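Local coordinates for protein cGAS/DncV-like nucleotidyltransferase in E. coli homolog (Rhodothermus marinus SG0.5JP17-172, PDB 6E0K) that synthesises the cyclic dinucleotide 3',3'-cUAMP from UTP and ATP as a second messenger of a CBASS antiphage defence system, at residues K21-S26 with T123-A128; R28-R33 with R101-Y106; K40-L45 with V64-S69. All coordinates share one frame; numbering follows the deposited sequence.

Contact 1: residues K21-S26 with T123-A128; sequences KKTHES and TTYLPA
Helix 18-32 passes the turn that leads into strand 127-138, the two backbones coming nearest at Thr23 and Tyr125, whose CA atoms are 5.5 Å apart. Thr23 makes the polar link: its OG1, anti to the carbonyl carbon (chi1 -57°), accepts from the backbone N of Leu126 at 3.0 Å, with an N-H...O angle of 157°. The same hydroxyl bonds back to Thr19 O one helical turn earlier, so it is held from two sides. Its other branch, CG2, rests against Ala128 CB at 4.0 Å. The loop opens with an ST turn: Thr123 OG1 accepts from Tyr125 N at 2.9 Å; the same hydroxyl donates to Leu126 O at 2.7 Å, from above the carbonyl plane. The helix packs on this turn just before the strand that carries the magnesium ligand Asp129, and Pro127 lies beside Asp60, another ligand, in the nucleotidyltransferase domain. Tyr125 turns a ring face to the helix; Lys22 CB stands 3.5 Å from the ring centroid, almost on the normal, in a CH-pi contact. The Lys22 chain bends at chi2 and chi3, bringing CE near the phenol OH and NZ to a salt bridge with Glu25 OE1 whose hydrogen bond is weak. Ser26 CB approaches the ring edge, whereas Ser26 OG bonds to Tyr107 OH and, through a water, to Thr124 OG1.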
ATOM      1  N   LYS A  21      12.135  -2.367  10.143  1.00 13.05           N
ATOM      2  CA  LYS A  21      11.589  -3.182  11.223  1.00 12.89           C
ATOM      3  C   LYS A  21      11.868  -2.560  12.588  1.00 11.97           C
ATOM      4  O   LYS A  21      10.990  -2.541  13.457  1.00 13.51           O
ATOM      5  CB  LYS A  21      12.145  -4.605  11.140  1.00 16.74           C
ATOM      6  CG  LYS A  21      11.441  -5.434  10.047  1.00 28.62           C
ATOM      7  CD  LYS A  21      12.067  -6.812   9.862  1.00 35.60           C
ATOM      8  CE  LYS A  21      11.368  -7.573   8.744  1.00 44.15           C
ATOM      9  NZ  LYS A  21      12.094  -8.820   8.367  1.00 53.19           N
ATOM     10  N   LYS A  22      13.062  -2.006  12.782  1.00 12.12           N
ATOM     11  CA  LYS A  22      13.365  -1.355  14.053  1.00 11.39           C
ATOM     12  C   LYS A  22      12.550  -0.089  14.240  1.00 13.37           C
ATOM     13  O   LYS A  22      12.226   0.268  15.381  1.00 12.18           O
ATOM     14  CB  LYS A  22      14.851  -1.012  14.147  1.00 13.82           C
ATOM     15  CG  LYS A  22      15.776  -2.205  14.080  1.00 22.76           C
ATOM     16  CD  LYS A  22      15.450  -3.198  15.138  1.00 30.22           C
ATOM     17  CE  LYS A  22      15.801  -2.667  16.506  1.00 33.01           C
ATOM     18  NZ  LYS A  22      16.023  -3.801  17.441  1.00 33.73           N
ATOM     19  N   THR A  23      12.220   0.604  13.145  1.00 11.80           N
ATOM     20  CA  THR A  23      11.334   1.762  13.242  1.00 10.94           C
ATOM     21  C   THR A  23       9.970   1.341  13.764  1.00 14.71           C
ATOM     22  O   THR A  23       9.397   1.978  14.659  1.00 11.67           O
ATOM     23  CB  THR A  23      11.207   2.438  11.871  1.00 10.93           C
ATOM     24  OG1 THR A  23      12.509   2.806  11.404  1.00 12.18           O
ATOM     25  CG2 THR A  23      10.329   3.697  11.947  1.00 13.30           C
ATOM     26  N   HIS A  24       9.442   0.247  13.216  1.00 14.04           N
ATOM     27  CA  HIS A  24       8.187  -0.324  13.695  1.00 14.23           C
ATOM     28  C   HIS A  24       8.270  -0.664  15.183  1.00 13.17           C
ATOM     29  O   HIS A  24       7.391  -0.287  15.980  1.00 13.69           O
ATOM     30  CB  HIS A  24       7.884  -1.560  12.841  1.00 13.00           C
ATOM     31  CG  HIS A  24       6.685  -2.332  13.274  1.00 13.46           C
ATOM     32  ND1 HIS A  24       6.514  -3.665  12.965  1.00 20.88           N
ATOM     33  CD2 HIS A  24       5.566  -1.951  13.939  1.00 14.96           C
ATOM     34  CE1 HIS A  24       5.354  -4.079  13.446  1.00 20.49           C
ATOM     35  NE2 HIS A  24       4.767  -3.061  14.051  1.00 17.17           N
ATOM     36  N   GLU A  25       9.342  -1.356  15.580  1.00 12.69           N
ATOM     37  CA  GLU A  25       9.502  -1.745  16.977  1.00 13.22           C
ATOM     38  C   GLU A  25       9.641  -0.524  17.871  1.00 13.77           C
ATOM     39  O   GLU A  25       9.156  -0.529  19.003  1.00 14.02           O
ATOM     40  CB  GLU A  25      10.717  -2.663  17.125  1.00 17.06           C
ATOM     41  CG  GLU A  25      10.561  -3.981  16.367  1.00 24.32           C
ATOM     42  CD  GLU A  25      11.820  -4.840  16.382  1.00 43.54           C
ATOM     43  OE1 GLU A  25      12.812  -4.454  17.037  1.00 46.74           O
ATOM     44  OE2 GLU A  25      11.809  -5.912  15.736  1.00 48.90           O
ATOM     45  N   SER A  26      10.260   0.543  17.361  1.00 11.60           N
ATOM     46  CA  SER A  26      10.369   1.780  18.136  1.00 13.05           C
ATOM     47  C   SER A  26       9.004   2.412  18.399  1.00 11.65           C
ATOM     48  O   SER A  26       8.697   2.782  19.539  1.00 13.21           O
ATOM     49  CB  SER A  26      11.285   2.765  17.405  1.00 14.77           C
ATOM     50  OG  SER A  26      11.433   3.966  18.147  1.00 14.57           O
ATOM     51  N   THR A 123      12.122   8.916  14.224  1.00 14.89           N
ATOM     52  CA  THR A 123      12.710   7.974  15.172  1.00 13.04           C
ATOM     53  C   THR A 123      14.231   7.981  15.037  1.00 14.12           C
ATOM     54  O   THR A 123      14.807   8.664  14.190  1.00 15.67           O
ATOM     55  CB  THR A 123      12.180   6.547  14.980  1.00 12.18           C
ATOM     56  OG1 THR A 123      12.832   5.914  13.863  1.00 12.89           O
ATOM     57  CG2 THR A 123      10.640   6.518  14.770  1.00 13.99           C
ATOM     58  N   THR A 124      14.901   7.204  15.892  1.00 12.40           N
ATOM     59  CA  THR A 124      16.344   7.019  15.769  1.00 11.60           C
ATOM     60  C   THR A 124      16.727   6.053  14.657  1.00 11.41           C
ATOM     61  O   THR A 124      17.920   5.802  14.458  1.00 14.43           O
ATOM     62  CB  THR A 124      16.932   6.500  17.076  1.00 14.02           C
ATOM     63  OG1 THR A 124      16.299   5.253  17.388  1.00 16.02           O
ATOM     64  CG2 THR A 124      16.687   7.497  18.194  1.00 19.66           C
ATOM     65  N   TYR A 125      15.742   5.502  13.940  1.00 11.61           N
ATOM     66  CA  TYR A 125      15.986   4.615  12.823  1.00 12.17           C
ATOM     67  C   TYR A 125      15.572   5.368  11.568  1.00 11.92           C
ATOM     68  O   TYR A 125      16.351   6.214  11.081  1.00 16.27           O
ATOM     69  CB  TYR A 125      15.248   3.291  13.055  1.00 12.01           C
ATOM     70  CG  TYR A 125      15.764   2.580  14.286  1.00  9.90           C
ATOM     71  CD1 TYR A 125      16.970   1.891  14.235  1.00 11.97           C
ATOM     72  CD2 TYR A 125      15.056   2.603  15.481  1.00 10.33           C
ATOM     73  CE1 TYR A 125      17.463   1.241  15.351  1.00 10.51           C
ATOM     74  CE2 TYR A 125      15.546   1.957  16.608  1.00 12.40           C
ATOM     75  CZ  TYR A 125      16.754   1.273  16.526  1.00 10.21           C
ATOM     76  OH  TYR A 125      17.268   0.608  17.625  1.00 12.32           O
ATOM     77  N   LEU A 126      14.385   5.135  11.023  1.00 11.01           N
ATOM     78  CA  LEU A 126      13.854   5.888   9.897  1.00 12.58           C
ATOM     79  C   LEU A 126      12.683   6.767  10.313  1.00 12.43           C
ATOM     80  O   LEU A 126      12.067   6.555  11.361  1.00 12.53           O
ATOM     81  CB  LEU A 126      13.385   4.942   8.779  1.00 12.12           C
ATOM     82  CG  LEU A 126      14.545   4.315   8.015  1.00 14.10           C
ATOM     83  CD1 LEU A 126      14.059   3.090   7.274  1.00 15.45           C
ATOM     84  CD2 LEU A 126      15.158   5.319   7.051  1.00 18.04           C
ATOM     85  N   PRO A 127      12.339   7.758   9.498  1.00 12.95           N
ATOM     86  CA  PRO A 127      11.103   8.497   9.741  1.00 13.56           C
ATOM     87  C   PRO A 127       9.908   7.587   9.525  1.00 14.16           C
ATOM     88  O   PRO A 127       9.912   6.716   8.650  1.00 13.15           O
ATOM     89  CB  PRO A 127      11.142   9.623   8.698  1.00 16.48           C
ATOM     90  CG  PRO A 127      12.564   9.674   8.223  1.00 13.85           C
ATOM     91  CD  PRO A 127      13.056   8.262   8.316  1.00 15.27           C
ATOM     92  N   ALA A 128       8.888   7.785  10.352  1.00 14.15           N
ATOM     93  CA  ALA A 128       7.672   7.004  10.299  1.00 13.23           C
ATOM     94  C   ALA A 128       6.511   7.907   9.912  1.00 14.45           C
ATOM     95  O   ALA A 128       6.391   9.038  10.395  1.00 17.10           O
ATOM     96  CB  ALA A 128       7.396   6.327  11.644  1.00 16.33           C
TER
HETATM   97  O   HOH W   1      13.683   5.251  18.117  1.00 16.41           O

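Contact 2: residues R28-R33 with R101-Y106; sequences RAALDR and RALTDY
Ala30 O is gripped twice, by a water that donates to it at 2.8 Å and by Arg33 N at 3.2 Å. The same water donates at 2.8 Å to Ala102 O, which also takes Tyr106 N from its own helix, so one molecule links two carbonyls across the crossing. Helices 18-32 and 92-107 meet here nearly at right angles (102°), their local axes 8.6 Å apart, with alanine on both sides. Ala30 CA lies over one face of the Tyr106 ring, towards its rim, and Ala30 CB touches Tyr106 CG at 3.5 Å. Leu31 sends CD2 against Ala102 CB at 3.7 Å and tip to tip against Leu103 CD2; Leu103 in turn packs on Leu119, one of the UTP-binding residues. At the outer end, the extended Arg33 chain crosses the ring obliquely, with CD 3.6 Å from Tyr106 CD1. Its guanidinium plane is steeply inclined to the ring and is turned back so that Arg33 NH1 donates to Ala29 O at 2.9 Å. No hydrogen bond runs directly between the segments: apolar fit holds the helices together, and a shared water gives each of the two facing carbonyls a further donor.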
ATOM      1  N   ARG A  28       6.151   0.925  18.391  1.00 12.19           N
ATOM      2  CA  ARG A  28       5.451   0.027  19.306  1.00 12.17           C
ATOM      3  C   ARG A  28       5.915   0.242  20.737  1.00 12.58           C
ATOM      4  O   ARG A  28       5.103   0.276  21.669  1.00 13.39           O
ATOM      5  CB  ARG A  28       5.688  -1.422  18.875  1.00 16.56           C
ATOM      6  CG  ARG A  28       5.074  -2.463  19.784  1.00 22.19           C
ATOM      7  CD  ARG A  28       5.344  -3.850  19.208  1.00 30.30           C
ATOM      8  NE  ARG A  28       4.434  -4.152  18.104  1.00 35.06           N
ATOM      9  CZ  ARG A  28       4.694  -5.023  17.135  1.00 40.43           C
ATOM     10  NH1 ARG A  28       5.850  -5.679  17.125  1.00 33.75           N
ATOM     11  NH2 ARG A  28       3.801  -5.235  16.176  1.00 36.41           N
ATOM     12  N   ALA A  29       7.225   0.397  20.934  1.00 12.77           N
ATOM     13  CA  ALA A  29       7.741   0.594  22.278  1.00 13.49           C
ATOM     14  C   ALA A  29       7.274   1.920  22.870  1.00 13.07           C
ATOM     15  O   ALA A  29       7.005   2.009  24.072  1.00 14.69           O
ATOM     16  CB  ALA A  29       9.273   0.516  22.247  1.00 14.58           C
ATOM     17  N   ALA A  30       7.174   2.962  22.039  1.00 14.57           N
ATOM     18  CA  ALA A  30       6.652   4.240  22.512  1.00 15.81           C
ATOM     19  C   ALA A  30       5.224   4.083  23.025  1.00 13.06           C
ATOM     20  O   ALA A  30       4.867   4.589  24.096  1.00 17.58           O
ATOM     21  CB  ALA A  30       6.713   5.275  21.384  1.00 16.25           C
ATOM     22  N   LEU A  31       4.393   3.361  22.279  1.00 13.13           N
ATOM     23  CA  LEU A  31       3.000   3.222  22.692  1.00 14.32           C
ATOM     24  C   LEU A  31       2.854   2.301  23.899  1.00 16.26           C
ATOM     25  O   LEU A  31       1.916   2.467  24.693  1.00 15.97           O
ATOM     26  CB  LEU A  31       2.158   2.731  21.518  1.00 13.28           C
ATOM     27  CG  LEU A  31       2.194   3.638  20.281  1.00 18.15           C
ATOM     28  CD1 LEU A  31       1.129   3.233  19.294  1.00 21.81           C
ATOM     29  CD2 LEU A  31       2.019   5.095  20.643  1.00 20.01           C
ATOM     30  N   ASP A  32       3.776   1.346  24.069  1.00 14.47           N
ATOM     31  CA  ASP A  32       3.733   0.475  25.244  1.00 14.38           C
ATOM     32  C   ASP A  32       3.915   1.257  26.536  1.00 16.99           C
ATOM     33  O   ASP A  32       3.461   0.813  27.599  1.00 20.55           O
ATOM     34  CB  ASP A  32       4.816  -0.605  25.157  1.00 16.06           C
ATOM     35  CG  ASP A  32       4.435  -1.755  24.251  1.00 19.00           C
ATOM     36  OD1 ASP A  32       3.228  -1.996  24.061  1.00 25.72           O
ATOM     37  OD2 ASP A  32       5.345  -2.441  23.744  1.00 28.73           O
ATOM     38  N   ARG A  33       4.586   2.407  26.480  1.00 16.52           N
ATOM     39  CA  ARG A  33       4.836   3.180  27.692  1.00 18.80           C
ATOM     40  C   ARG A  33       3.655   4.039  28.131  1.00 21.65           C
ATOM     41  O   ARG A  33       3.664   4.540  29.261  1.00 25.38           O
ATOM     42  CB  ARG A  33       6.081   4.039  27.486  1.00 20.90           C
ATOM     43  CG  ARG A  33       7.328   3.176  27.486  1.00 21.91           C
ATOM     44  CD  ARG A  33       8.532   3.791  26.822  1.00 23.61           C
ATOM     45  NE  ARG A  33       9.711   3.003  27.170  1.00 24.29           N
ATOM     46  CZ  ARG A  33       9.954   1.777  26.713  1.00 27.62           C
ATOM     47  NH1 ARG A  33       9.103   1.183  25.872  1.00 25.99           N
ATOM     48  NH2 ARG A  33      11.046   1.136  27.114  1.00 29.99           N
ATOM     49  N   ARG A 101      -0.006  12.167  22.148  1.00 15.43           N
ATOM     50  CA  ARG A 101       0.636  12.360  23.445  1.00 17.99           C
ATOM     51  C   ARG A 101       1.656  11.264  23.724  1.00 16.42           C
ATOM     52  O   ARG A 101       2.758  11.544  24.205  1.00 18.52           O
ATOM     53  CB  ARG A 101      -0.416  12.396  24.555  1.00 19.33           C
ATOM     54  CG  ARG A 101      -1.018  13.768  24.786  1.00 32.34           C
ATOM     55  CD  ARG A 101      -1.818  13.802  26.077  1.00 37.40           C
ATOM     56  NE  ARG A 101      -3.068  13.059  25.945  1.00 40.87           N
ATOM     57  CZ  ARG A 101      -4.161  13.554  25.375  1.00 38.50           C
ATOM     58  NH1 ARG A 101      -4.146  14.787  24.885  1.00 42.33           N
ATOM     59  NH2 ARG A 101      -5.263  12.820  25.286  1.00 25.86           N
ATOM     60  N   ALA A 102       1.308  10.016  23.418  1.00 14.56           N
ATOM     61  CA  ALA A 102       2.222   8.903  23.647  1.00 13.65           C
ATOM     62  C   ALA A 102       3.505   9.073  22.847  1.00 15.44           C
ATOM     63  O   ALA A 102       4.611   8.869  23.365  1.00 14.46           O
ATOM     64  CB  ALA A 102       1.537   7.591  23.269  1.00 14.20           C
ATOM     65  N   LEU A 103       3.378   9.438  21.577  1.00 13.44           N
ATOM     66  CA  LEU A 103       4.571   9.599  20.750  1.00 12.46           C
ATOM     67  C   LEU A 103       5.399  10.795  21.205  1.00 15.86           C
ATOM     68  O   LEU A 103       6.629  10.719  21.264  1.00 15.59           O
ATOM     69  CB  LEU A 103       4.167   9.747  19.287  1.00 13.54           C
ATOM     70  CG  LEU A 103       3.451   8.517  18.728  1.00 15.23           C
ATOM     71  CD1 LEU A 103       2.875   8.832  17.347  1.00 18.76           C
ATOM     72  CD2 LEU A 103       4.406   7.335  18.677  1.00 20.08           C
ATOM     73  N   THR A 104       4.743  11.912  21.512  1.00 16.43           N
ATOM     74  CA  THR A 104       5.456  13.092  21.986  1.00 16.78           C
ATOM     75  C   THR A 104       6.170  12.819  23.306  1.00 18.32           C
ATOM     76  O   THR A 104       7.302  13.273  23.511  1.00 21.19           O
ATOM     77  CB  THR A 104       4.471  14.253  22.132  1.00 18.24           C
ATOM     78  OG1 THR A 104       3.845  14.504  20.860  1.00 20.38           O
ATOM     79  CG2 THR A 104       5.185  15.506  22.601  1.00 21.48           C
ATOM     80  N   ASP A 105       5.522  12.087  24.217  1.00 15.91           N
ATOM     81  CA  ASP A 105       6.164  11.770  25.493  1.00 18.17           C
ATOM     82  C   ASP A 105       7.446  10.984  25.268  1.00 19.04           C
ATOM     83  O   ASP A 105       8.448  11.198  25.959  1.00 20.48           O
ATOM     84  CB  ASP A 105       5.233  10.947  26.391  1.00 22.56           C
ATOM     85  CG  ASP A 105       4.070  11.750  26.965  1.00 29.62           C
ATOM     86  OD1 ASP A 105       4.112  13.001  26.978  1.00 28.03           O
ATOM     87  OD2 ASP A 105       3.103  11.103  27.432  1.00 31.06           O
ATOM     88  N   TYR A 106       7.428  10.065  24.307  1.00 15.76           N
ATOM     89  CA  TYR A 106       8.570   9.179  24.125  1.00 14.06           C
ATOM     90  C   TYR A 106       9.690   9.840  23.317  1.00 15.09           C
ATOM     91  O   TYR A 106      10.855   9.818  23.732  1.00 17.15           O
ATOM     92  CB  TYR A 106       8.113   7.876  23.472  1.00 13.13           C
ATOM     93  CG  TYR A 106       9.237   6.887  23.284  1.00 14.36           C
ATOM     94  CD1 TYR A 106       9.654   6.077  24.331  1.00 18.39           C
ATOM     95  CD2 TYR A 106       9.876   6.775  22.062  1.00 16.81           C
ATOM     96  CE1 TYR A 106      10.691   5.179  24.162  1.00 21.89           C
ATOM     97  CE2 TYR A 106      10.902   5.882  21.878  1.00 19.28           C
ATOM     98  CZ  TYR A 106      11.307   5.085  22.931  1.00 23.47           C
ATOM     99  OH  TYR A 106      12.340   4.194  22.724  1.00 25.02           O
TER
HETATM  100  O   HOH W   2       5.003   7.028  25.380  1.00 17.02           O

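Contact 3: residues K40-L45 with V64-S69; sequences KPEVYL and VVQLNS
Glu42 leaves strand 42-45 with CG in the crowded position between backbone N and carbonyl carbon (chi1 67°), and then runs extended. Glu42 CB is 4.0 Å from Asn68 ND2; Glu42 CG lies 3.4 Å from Asn68 ND2, with Gln66 O next, and in the plane of the Tyr44 ring, at its edge. At the tip, Glu42 OE2 receives Asn68 ND2 at 2.9 Å, from above the carboxylate plane, and forms a salt bridge to Lys169 of helix 168-181. Tyr44, also crowded at chi1 (60°), lays a ring face on Val64, whose CB is 3.8 Å from the ring centroid in a CH-pi contact. This lets Tyr44 OH donate to Gln66 OE1 at 2.7 Å. The other end of that amide, Gln66 NE2, donates in plane to Asn68 OD1 at 2.9 Å, on a lone pair; OD1 also hydrogen-bonds Gln135 NE2 on strand 127-138. Beneath, four backbone hydrogen bonds form an antiparallel ladder of Glu42 with Gln66 and Tyr44 with Val64; the non-hydrogen-bonded pair Val43-Val65 turns to the opposite face, against Leu31. In this nucleotidyltransferase core, strand 42-45 leads into Gln46-Gly47-Ser48, which bind ATP, and strand 61-68 carries the magnesium ligand Asp62, two residues after Asp60. The Val43-Val65 face is apolar; the other sets Glu42, Gln66 and the Tyr44 hydroxyl, joined by Asn68, beside Val64, and the Lys169 ammonium would tend to keep the carboxylate ionised.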
ATOM      1  N   LYS A  40      -5.725  -0.567  24.191  1.00 20.40           N
ATOM      2  CA  LYS A  40      -4.390  -0.362  23.660  1.00 20.34           C
ATOM      3  C   LYS A  40      -4.378  -0.695  22.175  1.00 17.13           C
ATOM      4  O   LYS A  40      -4.823  -1.782  21.791  1.00 18.92           O
ATOM      5  CB  LYS A  40      -3.405  -1.243  24.394  1.00 24.50           C
ATOM      6  CG  LYS A  40      -1.993  -1.067  23.967  1.00 26.36           C
ATOM      7  CD  LYS A  40      -1.144  -2.003  24.783  1.00 36.39           C
ATOM      8  CE  LYS A  40       0.300  -1.786  24.498  1.00 31.08           C
ATOM      9  NZ  LYS A  40       1.110  -2.565  25.478  1.00 31.28           N
ATOM     10  N   PRO A  41      -3.901   0.193  21.310  1.00 15.80           N
ATOM     11  CA  PRO A  41      -3.973  -0.075  19.875  1.00 14.71           C
ATOM     12  C   PRO A  41      -2.916  -1.070  19.433  1.00 14.57           C
ATOM     13  O   PRO A  41      -1.900  -1.291  20.099  1.00 17.45           O
ATOM     14  CB  PRO A  41      -3.723   1.297  19.244  1.00 16.73           C
ATOM     15  CG  PRO A  41      -2.837   1.985  20.253  1.00 18.79           C
ATOM     16  CD  PRO A  41      -3.366   1.537  21.593  1.00 18.85           C
ATOM     17  N   GLU A  42      -3.178  -1.686  18.287  1.00 15.01           N
ATOM     18  CA  GLU A  42      -2.136  -2.486  17.663  1.00 16.02           C
ATOM     19  C   GLU A  42      -1.304  -1.603  16.745  1.00 16.61           C
ATOM     20  O   GLU A  42      -1.744  -0.542  16.287  1.00 15.78           O
ATOM     21  CB  GLU A  42      -2.720  -3.670  16.891  1.00 19.97           C
ATOM     22  CG  GLU A  42      -3.536  -3.290  15.682  1.00 23.94           C
ATOM     23  CD  GLU A  42      -3.942  -4.500  14.845  1.00 24.29           C
ATOM     24  OE1 GLU A  42      -3.129  -5.434  14.690  1.00 29.20           O
ATOM     25  OE2 GLU A  42      -5.079  -4.512  14.345  1.00 26.76           O
ATOM     26  N   VAL A  43      -0.070  -2.037  16.503  1.00 14.77           N
ATOM     27  CA  VAL A  43       0.869  -1.294  15.683  1.00 13.01           C
ATOM     28  C   VAL A  43       1.411  -2.265  14.652  1.00 15.27           C
ATOM     29  O   VAL A  43       2.011  -3.286  15.017  1.00 16.69           O
ATOM     30  CB  VAL A  43       2.018  -0.702  16.520  1.00 15.50           C
ATOM     31  CG1 VAL A  43       2.906   0.188  15.654  1.00 18.03           C
ATOM     32  CG2 VAL A  43       1.465   0.053  17.719  1.00 20.98           C
ATOM     33  N   TYR A  44       1.194  -1.969  13.375  1.00 13.13           N
ATOM     34  CA  TYR A  44       1.694  -2.841  12.325  1.00 12.39           C
ATOM     35  C   TYR A  44       2.145  -2.014  11.132  1.00 14.59           C
ATOM     36  O   TYR A  44       1.851  -0.822  11.022  1.00 14.37           O
ATOM     37  CB  TYR A  44       0.647  -3.895  11.922  1.00 15.49           C
ATOM     38  CG  TYR A  44      -0.680  -3.394  11.384  1.00 12.99           C
ATOM     39  CD1 TYR A  44      -1.737  -3.104  12.244  1.00 14.39           C
ATOM     40  CD2 TYR A  44      -0.890  -3.256  10.010  1.00 13.49           C
ATOM     41  CE1 TYR A  44      -2.971  -2.674  11.747  1.00 14.20           C
ATOM     42  CE2 TYR A  44      -2.117  -2.822   9.505  1.00 13.70           C
ATOM     43  CZ  TYR A  44      -3.143  -2.530  10.380  1.00 14.58           C
ATOM     44  OH  TYR A  44      -4.360  -2.111   9.884  1.00 14.45           O
ATOM     45  N   LEU A  45       2.918  -2.648  10.247  1.00 14.70           N
ATOM     46  CA  LEU A  45       3.390  -1.965   9.059  1.00 14.20           C
ATOM     47  C   LEU A  45       2.446  -2.190   7.896  1.00 13.52           C
ATOM     48  O   LEU A  45       1.775  -3.218   7.809  1.00 14.98           O
ATOM     49  CB  LEU A  45       4.780  -2.449   8.642  1.00 19.52           C
ATOM     50  CG  LEU A  45       5.879  -2.091   9.621  1.00 20.28           C
ATOM     51  CD1 LEU A  45       7.221  -2.349   8.962  1.00 20.23           C
ATOM     52  CD2 LEU A  45       5.743  -0.627  10.053  1.00 18.95           C
ATOM     53  N   VAL A  64       0.874   1.686  10.900  1.00 10.73           N
ATOM     54  CA  VAL A  64      -0.544   1.789  11.236  1.00 11.09           C
ATOM     55  C   VAL A  64      -0.704   1.607  12.743  1.00 11.90           C
ATOM     56  O   VAL A  64      -0.233   0.615  13.307  1.00 12.78           O
ATOM     57  CB  VAL A  64      -1.372   0.736  10.481  1.00 10.54           C
ATOM     58  CG1 VAL A  64      -2.851   0.926  10.806  1.00 14.37           C
ATOM     59  CG2 VAL A  64      -1.153   0.838   8.980  1.00 14.13           C
ATOM     60  N   VAL A  65      -1.376   2.556  13.387  1.00 11.62           N
ATOM     61  CA  VAL A  65      -1.699   2.482  14.808  1.00 11.04           C
ATOM     62  C   VAL A  65      -3.217   2.382  14.891  1.00 13.72           C
ATOM     63  O   VAL A  65      -3.926   3.360  14.620  1.00 13.09           O
ATOM     64  CB  VAL A  65      -1.142   3.696  15.563  1.00 11.27           C
ATOM     65  CG1 VAL A  65      -1.617   3.701  16.998  1.00 11.87           C
ATOM     66  CG2 VAL A  65       0.386   3.644  15.534  1.00 12.30           C
ATOM     67  N   GLN A  66      -3.725   1.192  15.202  1.00 10.93           N
ATOM     68  CA  GLN A  66      -5.138   0.870  14.997  1.00 10.88           C
ATOM     69  C   GLN A  66      -5.801   0.493  16.313  1.00 12.64           C
ATOM     70  O   GLN A  66      -5.368  -0.448  16.992  1.00 13.91           O
ATOM     71  CB  GLN A  66      -5.283  -0.261  13.977  1.00 11.35           C
ATOM     72  CG  GLN A  66      -6.730  -0.730  13.820  1.00 10.61           C
ATOM     73  CD  GLN A  66      -6.903  -1.698  12.667  1.00 12.37           C
ATOM     74  OE1 GLN A  66      -6.315  -1.512  11.594  1.00 15.86           O
ATOM     75  NE2 GLN A  66      -7.731  -2.722  12.862  1.00 14.70           N
ATOM     76  N   LEU A  67      -6.865   1.216  16.665  1.00 11.14           N
ATOM     77  CA  LEU A  67      -7.646   0.898  17.853  1.00 11.78           C
ATOM     78  C   LEU A  67      -8.651  -0.191  17.513  1.00 13.38           C
ATOM     79  O   LEU A  67      -9.391  -0.070  16.531  1.00 13.41           O
ATOM     80  CB  LEU A  67      -8.369   2.147  18.352  1.00 11.82           C
ATOM     81  CG  LEU A  67      -9.148   1.951  19.641  1.00 15.80           C
ATOM     82  CD1 LEU A  67      -8.181   1.693  20.769  1.00 19.98           C
ATOM     83  CD2 LEU A  67     -10.040   3.160  19.923  1.00 18.66           C
ATOM     84  N   ASN A  68      -8.674  -1.260  18.315  1.00 14.23           N
ATOM     85  CA  ASN A  68      -9.569  -2.388  18.077  1.00 13.39           C
ATOM     86  C   ASN A  68     -10.591  -2.610  19.177  1.00 15.90           C
ATOM     87  O   ASN A  68     -11.397  -3.542  19.069  1.00 20.97           O
ATOM     88  CB  ASN A  68      -8.758  -3.673  17.883  1.00 17.09           C
ATOM     89  CG  ASN A  68      -8.012  -3.683  16.580  1.00 18.98           C
ATOM     90  OD1 ASN A  68      -8.595  -3.398  15.536  1.00 17.81           O
ATOM     91  ND2 ASN A  68      -6.722  -4.008  16.622  1.00 19.94           N
ATOM     92  N   SER A  69     -10.593  -1.792  20.223  1.00 14.14           N
ATOM     93  CA  SER A  69     -11.571  -1.990  21.284  1.00 14.03           C
ATOM     94  C   SER A  69     -12.946  -1.489  20.883  1.00 20.53           C
ATOM     95  O   SER A  69     -13.946  -1.850  21.511  1.00 21.25           O
ATOM     96  CB  SER A  69     -11.100  -1.286  22.552  1.00 16.76           C
ATOM     97  OG  SER A  69     -10.958   0.105  22.305  1.00 18.69           O
TER
HETATM   98  O   HOH W   3      -7.397  -2.016  20.719  1.00 19.47           O

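Overall arrangement
Helix 18-32 serves both contact 1 and contact 2, gripping the turn into strand 127-138 with its first half and helix 92-107 with its second. Contact 3 is the strand pair beneath: Leu31 of contact 2 reaches down with CD1 to Val43 and Val65, while His24 and Arg28 both probably hydrogen-bond to Val43 O. A salt bridge from Asp32 to Lys40 ties the helix end to the start of contact 3. Contacts 2 and 3 are mostly buried, contact 1 only partly. Chemistry follows place: backbone ladder and side-chain polar network within the sheet, apolar contact with a bridging water between helices, a side-chain hydroxyl holding the loop in contact 1.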